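Local coordinates for thiamine-binding periplasmic protein (Escherichia coli, PDB 2QRY) that captures thiamine, thiamine phosphate and thiamine diphosphate in the periplasm for import by the ThiBPQ ABC transporter, at residues L85-A93 against E307-R317; F120-F128 against I278-V287. One frame throughout, in Å; residues are numbered along the deposited sequence.

Contact 1 (L85-A93 against E307-R317)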
loop_
_atom_site.group_PDB
_atom_site.type_symbol
_atom_site.label_atom_id
_atom_site.label_comp_id
_atom_site.label_asym_id
_atom_site.label_seq_id
_atom_site.Cartn_x
_atom_site.Cartn_y
_atom_site.Cartn_z
ATOM N N LEU A 85 0.205 6.742 3.348
ATOM C CA LEU A 85 -1.194 6.865 2.953
ATOM C C LEU A 85 -1.102 6.552 1.473
ATOM O O LEU A 85 -0.023 6.252 0.990
ATOM C CB LEU A 85 -1.703 8.290 3.137
ATOM C CG LEU A 85 -1.754 8.871 4.546
ATOM C CD1 LEU A 85 -2.315 10.288 4.479
ATOM C CD2 LEU A 85 -2.626 8.001 5.436
ATOM N N ASP A 86 -2.207 6.590 0.742
ATOM C CA ASP A 86 -2.097 6.333 -0.688
ATOM C C ASP A 86 -3.133 7.090 -1.501
ATOM O O ASP A 86 -3.931 7.852 -0.958
ATOM C CB ASP A 86 -2.135 4.825 -0.999
ATOM C CG ASP A 86 -3.525 4.222 -0.906
ATOM O OD1 ASP A 86 -4.513 4.972 -0.730
ATOM O OD2 ASP A 86 -3.625 2.976 -1.023
ATOM N N ASN A 87 -3.093 6.882 -2.812
ATOM C CA ASN A 87 -3.983 7.554 -3.748
ATOM C C ASN A 87 -5.471 7.488 -3.409
ATOM O O ASN A 87 -6.216 8.409 -3.729
ATOM C CB ASN A 87 -3.746 7.002 -5.158
ATOM C CG ASN A 87 -3.998 5.513 -5.244
ATOM O OD1 ASN A 87 -3.438 4.734 -4.473
ATOM N ND2 ASN A 87 -4.839 5.108 -6.183
ATOM N N ASN A 88 -5.905 6.415 -2.763
ATOM C CA ASN A 88 -7.314 6.267 -2.417
ATOM C C ASN A 88 -7.749 7.081 -1.204
ATOM O O ASN A 88 -8.945 7.213 -0.941
ATOM C CB ASN A 88 -7.648 4.793 -2.164
ATOM C CG ASN A 88 -7.412 3.924 -3.382
ATOM O OD1 ASN A 88 -7.849 4.249 -4.489
ATOM N ND2 ASN A 88 -6.726 2.806 -3.184
ATOM N N LEU A 89 -6.795 7.633 -0.466
ATOM C CA LEU A 89 -7.133 8.394 0.729
ATOM C C LEU A 89 -6.885 9.889 0.598
ATOM O O LEU A 89 -7.141 10.635 1.540
ATOM C CB LEU A 89 -6.332 7.872 1.920
ATOM C CG LEU A 89 -6.509 6.417 2.355
ATOM C CD1 LEU A 89 -5.404 6.053 3.342
ATOM C CD2 LEU A 89 -7.890 6.231 2.985
ATOM N N LEU A 90 -6.384 10.325 -0.558
ATOM C CA LEU A 90 -6.075 11.742 -0.781
ATOM C C LEU A 90 -7.185 12.728 -0.417
ATOM O O LEU A 90 -6.967 13.653 0.362
ATOM C CB LEU A 90 -5.674 11.980 -2.236
ATOM C CG LEU A 90 -4.436 11.259 -2.771
ATOM C CD1 LEU A 90 -4.183 11.716 -4.211
ATOM C CD2 LEU A 90 -3.229 11.559 -1.896
ATOM N N ASP A 91 -8.366 12.535 -0.986
ATOM C CA ASP A 91 -9.489 13.423 -0.723
ATOM C C ASP A 91 -9.770 13.488 0.775
ATOM O O ASP A 91 -9.881 14.571 1.359
ATOM C CB ASP A 91 -10.730 12.913 -1.454
ATOM C CG ASP A 91 -11.753 14.000 -1.694
ATOM O OD1 ASP A 91 -11.517 14.843 -2.588
ATOM O OD2 ASP A 91 -12.789 14.016 -0.991
ATOM N N ALA A 92 -9.885 12.312 1.386
ATOM C CA ALA A 92 -10.159 12.190 2.814
ATOM C C ALA A 92 -9.108 12.921 3.641
ATOM O O ALA A 92 -9.442 13.606 4.612
ATOM C CB ALA A 92 -10.202 10.723 3.205
ATOM N N ALA A 93 -7.844 12.782 3.246
ATOM C CA ALA A 93 -6.740 13.429 3.952
ATOM C C ALA A 93 -6.787 14.955 3.844
ATOM O O ALA A 93 -6.741 15.650 4.857
ATOM C CB ALA A 93 -5.401 12.917 3.423
ATOM N N GLU A 307 -8.560 2.246 -11.288
ATOM C CA GLU A 307 -8.460 3.246 -10.234
ATOM C C GLU A 307 -9.684 4.164 -10.149
ATOM O O GLU A 307 -10.283 4.521 -11.166
ATOM C CB GLU A 307 -7.197 4.088 -10.462
ATOM C CG GLU A 307 -6.985 5.233 -9.479
ATOM C CD GLU A 307 -5.787 6.104 -9.849
ATOM O OE1 GLU A 307 -5.701 6.528 -11.017
ATOM O OE2 GLU A 307 -4.931 6.375 -8.977
ATOM N N PHE A 308 -10.063 4.513 -8.919
ATOM C CA PHE A 308 -11.163 5.440 -8.675
ATOM C C PHE A 308 -10.465 6.755 -8.401
ATOM O O PHE A 308 -9.291 6.760 -8.042
ATOM C CB PHE A 308 -11.954 5.071 -7.423
ATOM C CG PHE A 308 -12.969 4.004 -7.635
ATOM C CD1 PHE A 308 -12.806 2.749 -7.047
ATOM C CD2 PHE A 308 -14.099 4.248 -8.409
ATOM C CE1 PHE A 308 -13.760 1.750 -7.229
ATOM C CE2 PHE A 308 -15.063 3.256 -8.599
ATOM C CZ PHE A 308 -14.893 2.005 -8.008
ATOM N N THR A 309 -11.170 7.868 -8.566
ATOM C CA THR A 309 -10.569 9.162 -8.280
ATOM C C THR A 309 -10.650 9.310 -6.768
ATOM O O THR A 309 -11.503 8.695 -6.133
ATOM C CB THR A 309 -11.351 10.317 -8.932
ATOM O OG1 THR A 309 -12.607 10.482 -8.263
ATOM C CG2 THR A 309 -11.598 10.019 -10.411
ATOM N N PRO A 310 -9.753 10.112 -6.170
ATOM C CA PRO A 310 -9.793 10.287 -4.716
ATOM C C PRO A 310 -11.166 10.738 -4.242
ATOM O O PRO A 310 -11.604 10.378 -3.155
ATOM C CB PRO A 310 -8.715 11.336 -4.472
ATOM C CG PRO A 310 -7.698 10.988 -5.520
ATOM C CD PRO A 310 -8.572 10.782 -6.741
ATOM N N ALA A 311 -11.848 11.516 -5.073
ATOM C CA ALA A 311 -13.172 12.015 -4.725
ATOM C C ALA A 311 -14.202 10.892 -4.680
ATOM O O ALA A 311 -15.037 10.837 -3.773
ATOM C CB ALA A 311 -13.613 13.084 -5.728
ATOM N N GLU A 312 -14.140 9.991 -5.654
ATOM C CA GLU A 312 -15.093 8.892 -5.713
ATOM C C GLU A 312 -14.996 7.952 -4.520
ATOM O O GLU A 312 -16.014 7.482 -4.016
ATOM C CB GLU A 312 -14.915 8.118 -7.021
ATOM C CG GLU A 312 -15.102 8.991 -8.253
ATOM C CD GLU A 312 -14.834 8.259 -9.556
ATOM O OE1 GLU A 312 -13.742 7.675 -9.710
ATOM O OE2 GLU A 312 -15.720 8.276 -10.435
ATOM N N VAL A 313 -13.780 7.686 -4.055
ATOM C CA VAL A 313 -13.602 6.792 -2.920
ATOM C C VAL A 313 -14.056 7.418 -1.605
ATOM O O VAL A 313 -14.781 6.797 -0.839
ATOM C CB VAL A 313 -12.138 6.336 -2.793
ATOM C CG1 VAL A 313 -11.770 5.460 -3.975
ATOM C CG2 VAL A 313 -11.225 7.536 -2.746
ATOM N N ALA A 314 -13.642 8.654 -1.350
ATOM C CA ALA A 314 -14.023 9.338 -0.122
ATOM C C ALA A 314 -15.543 9.481 -0.021
ATOM O O ALA A 314 -16.117 9.360 1.062
ATOM C CB ALA A 314 -13.364 10.710 -0.065
ATOM N N ALA A 315 -16.195 9.724 -1.153
ATOM C CA ALA A 315 -17.643 9.887 -1.178
ATOM C C ALA A 315 -18.431 8.594 -0.945
ATOM O O ALA A 315 -19.561 8.632 -0.453
ATOM C CB ALA A 315 -18.064 10.505 -2.506
ATOM N N GLN A 316 -17.846 7.448 -1.282
ATOM C CA GLN A 316 -18.564 6.188 -1.123
ATOM C C GLN A 316 -17.904 5.091 -0.298
ATOM O O GLN A 316 -18.509 4.044 -0.100
ATOM C CB GLN A 316 -18.881 5.602 -2.503
ATOM C CG GLN A 316 -19.929 6.342 -3.310
ATOM C CD GLN A 316 -19.990 5.849 -4.750
ATOM O OE1 GLN A 316 -19.135 6.194 -5.574
ATOM N NE2 GLN A 316 -20.991 5.023 -5.055
ATOM N N ARG A 317 -16.690 5.302 0.192
ATOM C CA ARG A 317 -16.034 4.231 0.930
ATOM C C ARG A 317 -16.756 3.763 2.187
ATOM O O ARG A 317 -16.689 2.580 2.531
ATOM C CB ARG A 317 -14.579 4.590 1.264
ATOM C CG ARG A 317 -14.369 5.621 2.359
ATOM C CD ARG A 317 -12.922 5.562 2.859
ATOM N NE ARG A 317 -12.638 6.624 3.816
ATOM C CZ ARG A 317 -11.560 6.684 4.592
ATOM N NH1 ARG A 317 -10.636 5.732 4.539
ATOM N NH2 ARG A 317 -11.409 7.702 5.432
HETATM O O HOH W 1 -9.905 9.846 -1.154
#
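L90 lies alongside the ring of P310, the two side chains pointing the same way, with CD1 of L90 3.8 Å from CG of P310. Proline suits the first turn of a helix, where its nitrogen needs no partner, and its ring offers a compact apolar surface. T309, the N-cap residue just before it, forms a capping box with E312, in the first turn: T309 OG1 accepts from E312 N at 3.1 Å, while T309 N gives a nearly straight bond (172°) to E312 OE1. Past P310, the D91 carboxylate lies along the start of the helix, its CG 3.9 Å from A311 CA and its OD2 3.5 Å from A314 CB. With an alanine here CB would stay but the carboxylate would go, which would probably leave A311 and the A314 methyl without this cover. The small alanines let the helices come close. R317 starts with CG between its backbone N and carbonyl carbon (chi1 74°), then runs extended, bringing NH1 across L89 at 3.2 Å from CD2, with NH2 near the A92 methyl. N87 ND2 makes a weak bond of 3.1 Å to E307 OE2; the main partners of this amide are V247 N and L245 O. Thus helix 310-328 packs on the turn joining strand 81-86 to helix 90-96, with L172 of helix 165-178 against N88 and V313, V64 of helix 63-73 against R317, and strand 243-252 beside N87.

Contact 2 (F120-F128 against I278-V287). With TPS (thiamin phosphate), chain E.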
loop_
_atom_site.group_PDB
_atom_site.type_symbol
_atom_site.label_atom_id
_atom_site.label_comp_id
_atom_site.label_asym_id
_atom_site.label_seq_id
_atom_site.Cartn_x
_atom_site.Cartn_y
_atom_site.Cartn_z
ATOM N N PHE A 120 0.348 15.863 -1.243
ATOM C CA PHE A 120 0.861 14.503 -1.104
ATOM C C PHE A 120 1.883 14.093 -2.167
ATOM O O PHE A 120 1.612 14.133 -3.366
ATOM C CB PHE A 120 -0.328 13.542 -1.076
ATOM C CG PHE A 120 -1.367 13.927 -0.064
ATOM C CD1 PHE A 120 -1.142 13.728 1.293
ATOM C CD2 PHE A 120 -2.530 14.575 -0.458
ATOM C CE1 PHE A 120 -2.055 14.175 2.248
ATOM C CE2 PHE A 120 -3.452 15.027 0.487
ATOM C CZ PHE A 120 -3.211 14.828 1.842
ATOM N N VAL A 121 3.057 13.691 -1.698
ATOM C CA VAL A 121 4.153 13.283 -2.565
ATOM C C VAL A 121 4.289 11.761 -2.661
ATOM O O VAL A 121 4.434 11.071 -1.650
ATOM C CB VAL A 121 5.497 13.851 -2.047
ATOM C CG1 VAL A 121 6.599 13.594 -3.060
ATOM C CG2 VAL A 121 5.361 15.334 -1.758
ATOM N N PRO A 122 4.245 11.218 -3.885
ATOM C CA PRO A 122 4.376 9.768 -4.048
ATOM C C PRO A 122 5.808 9.323 -3.785
ATOM O O PRO A 122 6.750 10.085 -4.012
ATOM C CB PRO A 122 3.996 9.544 -5.511
ATOM C CG PRO A 122 3.116 10.688 -5.827
ATOM C CD PRO A 122 3.792 11.846 -5.136
ATOM N N PHE A 123 5.973 8.093 -3.303
ATOM C CA PHE A 123 7.304 7.555 -3.068
ATOM C C PHE A 123 7.451 6.167 -3.694
ATOM O O PHE A 123 8.561 5.653 -3.819
ATOM C CB PHE A 123 7.661 7.567 -1.569
ATOM C CG PHE A 123 6.814 6.672 -0.701
ATOM C CD1 PHE A 123 7.074 5.307 -0.616
ATOM C CD2 PHE A 123 5.816 7.212 0.108
ATOM C CE1 PHE A 123 6.364 4.502 0.266
ATOM C CE2 PHE A 123 5.101 6.415 0.994
ATOM C CZ PHE A 123 5.375 5.061 1.073
ATOM N N ASP A 124 6.328 5.573 -4.094
ATOM C CA ASP A 124 6.323 4.280 -4.783
ATOM C C ASP A 124 4.920 3.881 -5.230
ATOM O O ASP A 124 3.935 4.500 -4.832
ATOM C CB ASP A 124 6.962 3.150 -3.944
ATOM C CG ASP A 124 6.145 2.758 -2.722
ATOM O OD1 ASP A 124 4.897 2.878 -2.732
ATOM O OD2 ASP A 124 6.769 2.295 -1.743
ATOM N N TYR A 125 4.832 2.872 -6.089
ATOM C CA TYR A 125 3.531 2.422 -6.568
ATOM C C TYR A 125 3.540 0.930 -6.863
ATOM O O TYR A 125 4.597 0.317 -6.976
ATOM C CB TYR A 125 3.113 3.214 -7.817
ATOM C CG TYR A 125 3.905 2.898 -9.072
ATOM C CD1 TYR A 125 3.457 1.936 -9.978
ATOM C CD2 TYR A 125 5.102 3.561 -9.351
ATOM C CE1 TYR A 125 4.177 1.641 -11.133
ATOM C CE2 TYR A 125 5.833 3.273 -10.507
ATOM C CZ TYR A 125 5.363 2.313 -11.393
ATOM O OH TYR A 125 6.068 2.031 -12.543
ATOM N N GLY A 126 2.353 0.350 -6.970
ATOM C CA GLY A 126 2.258 -1.068 -7.244
ATOM C C GLY A 126 0.851 -1.478 -7.617
ATOM O O GLY A 126 -0.028 -0.633 -7.813
ATOM N N TYR A 127 0.636 -2.784 -7.709
ATOM C CA TYR A 127 -0.665 -3.309 -8.071
ATOM C C TYR A 127 -1.059 -4.436 -7.132
ATOM O O TYR A 127 -0.311 -5.395 -6.949
ATOM C CB TYR A 127 -0.624 -3.814 -9.508
ATOM C CG TYR A 127 -0.159 -2.757 -10.484
ATOM C CD1 TYR A 127 -1.053 -1.815 -10.998
ATOM C CD2 TYR A 127 1.182 -2.675 -10.869
ATOM C CE1 TYR A 127 -0.624 -0.814 -11.876
ATOM C CE2 TYR A 127 1.621 -1.679 -11.739
ATOM C CZ TYR A 127 0.710 -0.753 -12.239
ATOM O OH TYR A 127 1.132 0.229 -13.104
ATOM N N PHE A 128 -2.236 -4.307 -6.528
ATOM C CA PHE A 128 -2.723 -5.329 -5.622
ATOM C C PHE A 128 -3.005 -6.597 -6.416
ATOM O O PHE A 128 -3.514 -6.546 -7.539
ATOM C CB PHE A 128 -4.005 -4.872 -4.920
ATOM C CG PHE A 128 -3.854 -3.590 -4.158
ATOM C CD1 PHE A 128 -2.955 -3.496 -3.098
ATOM C CD2 PHE A 128 -4.608 -2.474 -4.504
ATOM C CE1 PHE A 128 -2.810 -2.308 -2.397
ATOM C CE2 PHE A 128 -4.472 -1.280 -3.807
ATOM C CZ PHE A 128 -3.572 -1.194 -2.751
ATOM N N ILE A 278 13.733 1.574 -2.113
ATOM C CA ILE A 278 12.363 1.110 -2.278
ATOM C C ILE A 278 12.246 -0.274 -2.916
ATOM O O ILE A 278 11.554 -1.144 -2.386
ATOM C CB ILE A 278 11.519 2.110 -3.110
ATOM C CG1 ILE A 278 11.097 3.297 -2.233
ATOM C CG2 ILE A 278 10.275 1.418 -3.669
ATOM C CD1 ILE A 278 10.213 2.907 -1.053
ATOM N N PRO A 279 12.922 -0.499 -4.058
ATOM C CA PRO A 279 12.837 -1.805 -4.711
ATOM C C PRO A 279 13.018 -3.003 -3.786
ATOM O O PRO A 279 12.150 -3.866 -3.720
ATOM C CB PRO A 279 13.922 -1.723 -5.780
ATOM C CG PRO A 279 13.883 -0.289 -6.169
ATOM C CD PRO A 279 13.819 0.393 -4.816
ATOM N N THR A 280 14.137 -3.057 -3.067
ATOM C CA THR A 280 14.400 -4.189 -2.183
ATOM C C THR A 280 13.982 -3.961 -0.734
ATOM O O THR A 280 14.124 -4.848 0.103
ATOM C CB THR A 280 15.892 -4.586 -2.221
ATOM O OG1 THR A 280 16.692 -3.520 -1.696
ATOM C CG2 THR A 280 16.327 -4.880 -3.663
ATOM N N GLY A 281 13.457 -2.775 -0.441
ATOM C CA GLY A 281 13.018 -2.484 0.911
ATOM C C GLY A 281 11.518 -2.647 1.076
ATOM O O GLY A 281 11.062 -3.347 1.980
ATOM N N ASN A 282 10.756 -2.006 0.192
ATOM C CA ASN A 282 9.296 -2.054 0.234
ATOM C C ASN A 282 8.715 -2.976 -0.834
ATOM O O ASN A 282 7.520 -3.262 -0.820
ATOM C CB ASN A 282 8.717 -0.650 0.039
ATOM C CG ASN A 282 7.561 -0.344 0.997
ATOM O OD1 ASN A 282 6.672 0.460 0.688
ATOM N ND2 ASN A 282 7.585 -0.963 2.168
ATOM N N TRP A 283 9.551 -3.431 -1.764
ATOM C CA TRP A 283 9.090 -4.308 -2.833
ATOM C C TRP A 283 7.911 -3.683 -3.580
ATOM O O TRP A 283 6.801 -4.210 -3.617
ATOM C CB TRP A 283 8.728 -5.676 -2.248
ATOM C CG TRP A 283 9.907 -6.272 -1.553
ATOM C CD1 TRP A 283 10.158 -6.275 -0.208
ATOM C CD2 TRP A 283 11.068 -6.831 -2.177
ATOM N NE1 TRP A 283 11.404 -6.791 0.040
ATOM C CE2 TRP A 283 11.986 -7.142 -1.149
ATOM C CE3 TRP A 283 11.424 -7.093 -3.508
ATOM C CZ2 TRP A 283 13.241 -7.704 -1.411
ATOM C CZ3 TRP A 283 12.671 -7.652 -3.770
ATOM C CH2 TRP A 283 13.565 -7.950 -2.723
HETATM N N MSE A 284 8.191 -2.533 -4.172
HETATM C CA MSE A 284 7.225 -1.757 -4.933
HETATM C C MSE A 284 8.026 -1.054 -6.028
HETATM O O MSE A 284 9.256 -1.022 -5.969
HETATM C CB MSE A 284 6.578 -0.702 -4.023
HETATM C CG MSE A 284 5.701 -1.254 -2.912
HETATM SE SE MSE A 284 4.037 -1.979 -3.587
HETATM C CE MSE A 284 3.017 -0.323 -3.705
ATOM N N TYR A 285 7.342 -0.490 -7.019
ATOM C CA TYR A 285 8.034 0.223 -8.092
ATOM C C TYR A 285 8.336 1.648 -7.631
ATOM O O TYR A 285 7.456 2.345 -7.124
ATOM C CB TYR A 285 7.176 0.256 -9.362
ATOM C CG TYR A 285 6.958 -1.103 -9.980
ATOM C CD1 TYR A 285 8.001 -1.777 -10.617
ATOM C CD2 TYR A 285 5.715 -1.729 -9.911
ATOM C CE1 TYR A 285 7.811 -3.042 -11.169
ATOM C CE2 TYR A 285 5.512 -2.994 -10.461
ATOM C CZ TYR A 285 6.567 -3.643 -11.087
ATOM O OH TYR A 285 6.372 -4.894 -11.617
ATOM N N PRO A 286 9.591 2.096 -7.796
ATOM C CA PRO A 286 10.010 3.441 -7.396
ATOM C C PRO A 286 9.299 4.529 -8.187
ATOM O O PRO A 286 8.764 4.289 -9.274
ATOM C CB PRO A 286 11.512 3.435 -7.670
ATOM C CG PRO A 286 11.879 2.000 -7.556
ATOM C CD PRO A 286 10.746 1.320 -8.271
ATOM N N VAL A 287 9.307 5.731 -7.632
ATOM C CA VAL A 287 8.666 6.867 -8.262
ATOM C C VAL A 287 9.687 7.636 -9.111
ATOM O O VAL A 287 9.319 8.427 -9.980
ATOM C CB VAL A 287 8.031 7.778 -7.190
ATOM C CG1 VAL A 287 9.098 8.517 -6.425
ATOM C CG2 VAL A 287 7.063 8.709 -7.827
HETATM C CM2 TPS E . 6.896 -9.478 0.252
HETATM N N3 TPS E . 3.724 -3.775 1.039
HETATM C C2 TPS E . 3.396 -4.705 1.915
HETATM S S1 TPS E . 2.167 -3.967 2.873
HETATM C C5 TPS E . 2.127 -2.402 2.049
HETATM C C4 TPS E . 3.091 -2.569 1.078
HETATM C CM4 TPS E . 3.410 -1.445 0.099
HETATM C C6 TPS E . 1.210 -1.280 2.425
HETATM C C7 TPS E . 0.540 -1.860 3.671
HETATM O O7 TPS E . -0.453 -1.019 4.246
HETATM N N1A TPS E . 5.423 -7.750 -0.695
HETATM C C2A TPS E . 6.363 -8.065 0.201
HETATM N N3A TPS E . 6.835 -7.154 1.049
HETATM C C4A TPS E . 6.384 -5.881 1.038
HETATM N N4A TPS E . 6.890 -4.957 1.935
HETATM C C5A TPS E . 5.376 -5.506 0.093
HETATM C C6A TPS E . 4.917 -6.509 -0.776
HETATM C C7A TPS E . 4.790 -4.076 0.003
HETATM P P1 TPS E . -1.022 -1.805 5.538
HETATM O O1 TPS E . -1.514 -3.216 5.111
HETATM O O2 TPS E . -2.166 -0.980 6.256
HETATM O O3 TPS E . 0.138 -1.986 6.541
#
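A short antiparallel bridge joins strand 121-133 to the segment that lines one side of the thiamin phosphate pocket, within what the family indicates is a type 2 periplasmic-binding-protein fold. Y125 and Y285 form its hydrogen-bonded pair: Y125 N donates to Y285 O at 2.9 Å, and Y285 N returns a bond of the same length to Y125 O. Their side chains share one face of the sheet. A chi1 of 71° tucks CG over the Y125 backbone, flanked by N and C, and the ring lies over CB of Y285, a CH-pi contact 3.6 Å from the centroid, while the backbone O of P286 meets the ring edge. The flat ring of Y125 gives this CB a broad face to rest on, and the ring of Y285 in turn takes a cation-pi contact from K301. Toward the start of the strand the contact is apolar: P122 CB touches V287 CG2 at 3.9 Å, and the edge of the F123 ring meets I278 CD1. D124 presses its carboxylate carbon against CB of M284, and its OD1 lies close to E248 OE2, a proximity that might raise the pKa of one of the two acids. G126 leaves room for M284, a selenomethionine in the crystal, since a CB at G126 would clash with SE. Bent at both later torsions, the M284 side chain sets CE 3.4 Å from G126 N and turns SE to the thiazolium methyl CM4 of thiamin phosphate, 3.8 Å away.

Contacts 1 and 2 lie about 18 Å apart, centre to centre, yet they meet at F120: A93 CB is 3.3 Å from F120 CZ and L90 CD2 is 3.4 Å from F120 CD2. Strand 243-252 also joins them, bonding through V249 to L85 of strand 81-86 and through V247 to N87 just after it, and pairing with strand 121-133 through Q246, E248 and A250. Their relation to the ligand differs. Contact 2 supplies N282, W283 and M284 to the pocket itself, the backbone O of N282 standing 3.0 Å from C7A of thiamin phosphate. Contact 1 lies farther back: the L89 side chain is about 8 Å from the ligand, but about 4 Å from that of the thiamine-binding residue T165.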